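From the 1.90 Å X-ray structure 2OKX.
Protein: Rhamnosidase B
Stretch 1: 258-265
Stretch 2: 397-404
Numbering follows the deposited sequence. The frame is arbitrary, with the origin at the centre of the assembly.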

ATOM      1  N   VAL A 258      -2.282 -30.980  22.919  1.00 32.69           N
ATOM      2  CA  VAL A 258      -2.156 -29.538  22.764  1.00 31.69           C
ATOM      3  C   VAL A 258      -1.819 -29.246  21.308  1.00 30.39           C
ATOM      4  O   VAL A 258      -1.032 -29.962  20.691  1.00 29.47           O
ATOM      5  CB  VAL A 258      -1.036 -28.969  23.663  1.00 31.31           C
ATOM      6  CG1 VAL A 258      -0.960 -27.458  23.516  1.00 32.18           C
ATOM      7  CG2 VAL A 258      -1.294 -29.345  25.114  1.00 33.08           C
ATOM      8  N   THR A 259      -2.427 -28.206  20.754  1.00 29.48           N
ATOM      9  CA  THR A 259      -2.166 -27.854  19.369  1.00 27.67           C
ATOM     10  C   THR A 259      -1.463 -26.511  19.281  1.00 27.09           C
ATOM     11  O   THR A 259      -1.947 -25.508  19.810  1.00 27.36           O
ATOM     12  CB  THR A 259      -3.472 -27.782  18.547  1.00 28.74           C
ATOM     13  OG1 THR A 259      -4.157 -29.040  18.618  1.00 28.19           O
ATOM     14  CG2 THR A 259      -3.163 -27.471  17.082  1.00 27.69           C
ATOM     15  N   LEU A 260      -0.306 -26.496  18.627  1.00 26.13           N
ATOM     16  CA  LEU A 260       0.441 -25.260  18.449  1.00 26.24           C
ATOM     17  C   LEU A 260       0.047 -24.751  17.074  1.00 26.50           C
ATOM     18  O   LEU A 260       0.099 -25.500  16.098  1.00 25.73           O
ATOM     19  CB  LEU A 260       1.950 -25.512  18.485  1.00 26.92           C
ATOM     20  CG  LEU A 260       2.530 -26.179  19.734  1.00 28.02           C
ATOM     21  CD1 LEU A 260       4.045 -26.290  19.577  1.00 27.27           C
ATOM     22  CD2 LEU A 260       2.178 -25.367  20.980  1.00 26.77           C
ATOM     23  N   GLY A 261      -0.358 -23.488  17.004  1.00 26.27           N
ATOM     24  CA  GLY A 261      -0.762 -22.914  15.735  1.00 24.79           C
ATOM     25  C   GLY A 261       0.121 -21.764  15.301  1.00 24.45           C
ATOM     26  O   GLY A 261       0.538 -20.939  16.114  1.00 24.47           O
ATOM     27  N   PHE A 262       0.408 -21.715  14.007  1.00 25.33           N
ATOM     28  CA  PHE A 262       1.236 -20.663  13.440  1.00 22.83           C
ATOM     29  C   PHE A 262       0.503 -20.083  12.236  1.00 23.99           C
ATOM     30  O   PHE A 262       0.694 -20.525  11.101  1.00 22.38           O
ATOM     31  CB  PHE A 262       2.594 -21.239  13.037  1.00 22.20           C
ATOM     32  CG  PHE A 262       3.419 -21.694  14.209  1.00 22.37           C
ATOM     33  CD1 PHE A 262       4.185 -20.784  14.929  1.00 22.94           C
ATOM     34  CD2 PHE A 262       3.383 -23.020  14.627  1.00 22.63           C
ATOM     35  CE1 PHE A 262       4.910 -21.188  16.057  1.00 23.28           C
ATOM     36  CE2 PHE A 262       4.100 -23.437  15.754  1.00 24.31           C
ATOM     37  CZ  PHE A 262       4.863 -22.517  16.468  1.00 22.86           C
ATOM     38  N   PRO A 263      -0.363 -19.086  12.482  1.00 23.61           N
ATOM     39  CA  PRO A 263      -1.156 -18.416  11.448  1.00 25.76           C
ATOM     40  C   PRO A 263      -0.328 -18.008  10.237  1.00 27.08           C
ATOM     41  O   PRO A 263      -0.797 -18.087   9.101  1.00 28.70           O
ATOM     42  CB  PRO A 263      -1.724 -17.207  12.183  1.00 24.22           C
ATOM     43  CG  PRO A 263      -1.886 -17.722  13.576  1.00 25.58           C
ATOM     44  CD  PRO A 263      -0.583 -18.451  13.793  1.00 22.62           C
ATOM     45  N   THR A 264       0.901 -17.572  10.488  1.00 27.21           N
ATOM     46  CA  THR A 264       1.784 -17.139   9.416  1.00 29.44           C
ATOM     47  C   THR A 264       2.992 -18.051   9.230  1.00 28.80           C
ATOM     48  O   THR A 264       3.960 -17.682   8.567  1.00 28.87           O
ATOM     49  CB  THR A 264       2.251 -15.683   9.650  1.00 30.92           C
ATOM     50  OG1 THR A 264       2.766 -15.537  10.980  1.00 33.74           O
ATOM     51  CG2 THR A 264       1.087 -14.733   9.471  1.00 30.49           C
ATOM     52  N   GLY A 265       2.922 -19.242   9.822  1.00 27.43           N
ATOM     53  CA  GLY A 265       4.000 -20.213   9.695  1.00 26.00           C
ATOM     54  C   GLY A 265       5.162 -20.052  10.658  1.00 24.37           C
ATOM     55  O   GLY A 265       5.203 -19.112  11.454  1.00 25.30           O
ATOM     56  N   VAL A 397      -6.644 -10.221  16.802  1.00 19.69           N
ATOM     57  CA  VAL A 397      -7.765 -10.435  15.899  1.00 19.39           C
ATOM     58  C   VAL A 397      -7.402 -11.286  14.686  1.00 18.77           C
ATOM     59  O   VAL A 397      -8.161 -12.167  14.303  1.00 18.10           O
ATOM     60  CB  VAL A 397      -8.352  -9.092  15.421  1.00 18.34           C
ATOM     61  CG1 VAL A 397      -9.499  -9.341  14.434  1.00 15.44           C
ATOM     62  CG2 VAL A 397      -8.858  -8.298  16.627  1.00 18.00           C
ATOM     63  N   PHE A 398      -6.242 -11.028  14.087  1.00 19.69           N
ATOM     64  CA  PHE A 398      -5.820 -11.789  12.913  1.00 20.28           C
ATOM     65  C   PHE A 398      -5.690 -13.281  13.216  1.00 19.66           C
ATOM     66  O   PHE A 398      -6.300 -14.118  12.548  1.00 19.60           O
ATOM     67  CB  PHE A 398      -4.488 -11.245  12.379  1.00 19.33           C
ATOM     68  CG  PHE A 398      -4.032 -11.898  11.100  1.00 19.82           C
ATOM     69  CD1 PHE A 398      -4.624 -11.569   9.881  1.00 20.56           C
ATOM     70  CD2 PHE A 398      -3.013 -12.846  11.114  1.00 19.82           C
ATOM     71  CE1 PHE A 398      -4.205 -12.177   8.693  1.00 19.70           C
ATOM     72  CE2 PHE A 398      -2.586 -13.462   9.934  1.00 21.55           C
ATOM     73  CZ  PHE A 398      -3.185 -13.125   8.718  1.00 20.24           C
ATOM     74  N   GLY A 399      -4.894 -13.614  14.228  1.00 21.07           N
ATOM     75  CA  GLY A 399      -4.702 -15.010  14.579  1.00 17.67           C
ATOM     76  C   GLY A 399      -5.997 -15.700  14.944  1.00 18.97           C
ATOM     77  O   GLY A 399      -6.183 -16.881  14.653  1.00 19.38           O
ATOM     78  N   SER A 400      -6.896 -14.955  15.585  1.00 19.69           N
ATOM     79  CA  SER A 400      -8.190 -15.478  16.004  1.00 20.30           C
ATOM     80  C   SER A 400      -9.115 -15.732  14.811  1.00 22.29           C
ATOM     81  O   SER A 400     -10.112 -16.446  14.932  1.00 22.62           O
ATOM     82  CB  SER A 400      -8.861 -14.503  16.977  1.00 22.23           C
ATOM     83  OG  SER A 400      -8.087 -14.327  18.154  1.00 22.69           O
ATOM     84  N   ASN A 401      -8.790 -15.138  13.664  1.00 20.61           N
ATOM     85  CA  ASN A 401      -9.589 -15.334  12.457  1.00 19.47           C
ATOM     86  C   ASN A 401      -8.986 -16.400  11.550  1.00 19.05           C
ATOM     87  O   ASN A 401      -9.713 -17.169  10.919  1.00 19.54           O
ATOM     88  CB  ASN A 401      -9.735 -14.013  11.690  1.00 19.13           C
ATOM     89  CG  ASN A 401     -11.012 -13.285  12.042  1.00 18.04           C
ATOM     90  OD1 ASN A 401     -12.100 -13.682  11.620  1.00 19.66           O
ATOM     91  ND2 ASN A 401     -10.893 -12.223  12.830  1.00 18.97           N
ATOM     92  N   VAL A 402      -7.657 -16.447  11.486  1.00 17.91           N
ATOM     93  CA  VAL A 402      -6.977 -17.438  10.664  1.00 18.23           C
ATOM     94  C   VAL A 402      -7.199 -18.828  11.244  1.00 19.18           C
ATOM     95  O   VAL A 402      -7.418 -19.787  10.510  1.00 18.90           O
ATOM     96  CB  VAL A 402      -5.466 -17.150  10.583  1.00 18.28           C
ATOM     97  CG1 VAL A 402      -4.746 -18.298   9.878  1.00 17.21           C
ATOM     98  CG2 VAL A 402      -5.245 -15.849   9.831  1.00 19.18           C
ATOM     99  N   TRP A 403      -7.133 -18.944  12.564  1.00 20.73           N
ATOM    100  CA  TRP A 403      -7.373 -20.233  13.194  1.00 21.11           C
ATOM    101  C   TRP A 403      -8.561 -20.127  14.124  1.00 20.81           C
ATOM    102  O   TRP A 403      -8.476 -19.520  15.194  1.00 22.41           O
ATOM    103  CB  TRP A 403      -6.145 -20.717  13.977  1.00 20.97           C
ATOM    104  CG  TRP A 403      -6.351 -22.055  14.669  1.00 23.52           C
ATOM    105  CD1 TRP A 403      -7.284 -23.009  14.366  1.00 20.81           C
ATOM    106  CD2 TRP A 403      -5.564 -22.594  15.742  1.00 21.51           C
ATOM    107  NE1 TRP A 403      -7.125 -24.107  15.182  1.00 22.75           N
ATOM    108  CE2 TRP A 403      -6.077 -23.878  16.034  1.00 22.86           C
ATOM    109  CE3 TRP A 403      -4.475 -22.116  16.481  1.00 22.30           C
ATOM    110  CZ2 TRP A 403      -5.536 -24.695  17.038  1.00 23.68           C
ATOM    111  CZ3 TRP A 403      -3.933 -22.930  17.481  1.00 23.76           C
ATOM    112  CH2 TRP A 403      -4.468 -24.203  17.747  1.00 25.54           C
ATOM    113  N   ARG A 404      -9.674 -20.700  13.688  1.00 22.20           N
ATOM    114  CA  ARG A 404     -10.900 -20.721  14.466  1.00 22.38           C
ATOM    115  C   ARG A 404     -11.080 -22.184  14.851  1.00 23.34           C
ATOM    116  O   ARG A 404     -11.198 -23.048  13.984  1.00 21.83           O
ATOM    117  CB  ARG A 404     -12.092 -20.241  13.621  1.00 20.89           C
ATOM    118  CG  ARG A 404     -12.018 -18.774  13.204  1.00 21.57           C
ATOM    119  CD  ARG A 404     -13.147 -18.395  12.247  1.00 20.73           C
ATOM    120  NE  ARG A 404     -13.122 -19.212  11.035  1.00 21.34           N
ATOM    121  CZ  ARG A 404     -14.071 -19.208  10.105  1.00 22.07           C
ATOM    122  NH1 ARG A 404     -15.133 -18.424  10.234  1.00 23.37           N
ATOM    123  NH2 ARG A 404     -13.973 -20.010   9.056  1.00 22.07           N
TER

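How are the two backbones arranged? Stretch 1 runs as a strand through Phe262, then enters a type I turn from Phe262 to Gly265, closed by Gly265 N to Phe262 O at 2.9 Å. Stretch 2 is helical through Val402, and Trp403 is the first residue to leave helical angles, although its N still bonds to Gly399 O at 3.1 Å. The backbones come nearest at Pro263 and Gly399, with their CA atoms 5.8 Å apart.

What does the turn offer the helix? Pro263 lies against it, its CG 4.0 Å from Gly399 CA, where glycine presents bare backbone. Its CB is also 4.0 Å from Val402 CG1, an apolar pairing. Beside it, Thr264 brings its methyl CG2 to 3.9 Å from Phe398 CE2.

Why does Trp403 fit along the strand? Its indole reaches residues whose CB directions alternate: Thr259 points toward stretch 2, Leu260 away. At Gly261, CA sits 3.6 Å from Trp403 CZ3, and a CB there would clash with the ring. Thr259 O meets the indole edge, 3.5 Å from CH2, while Thr259 CG2 lies 3.6 Å from that same Trp403 CH2.

What holds the contact together? No hydrogen bond crosses it; close, largely apolar packing buries 311 Å² over both sides.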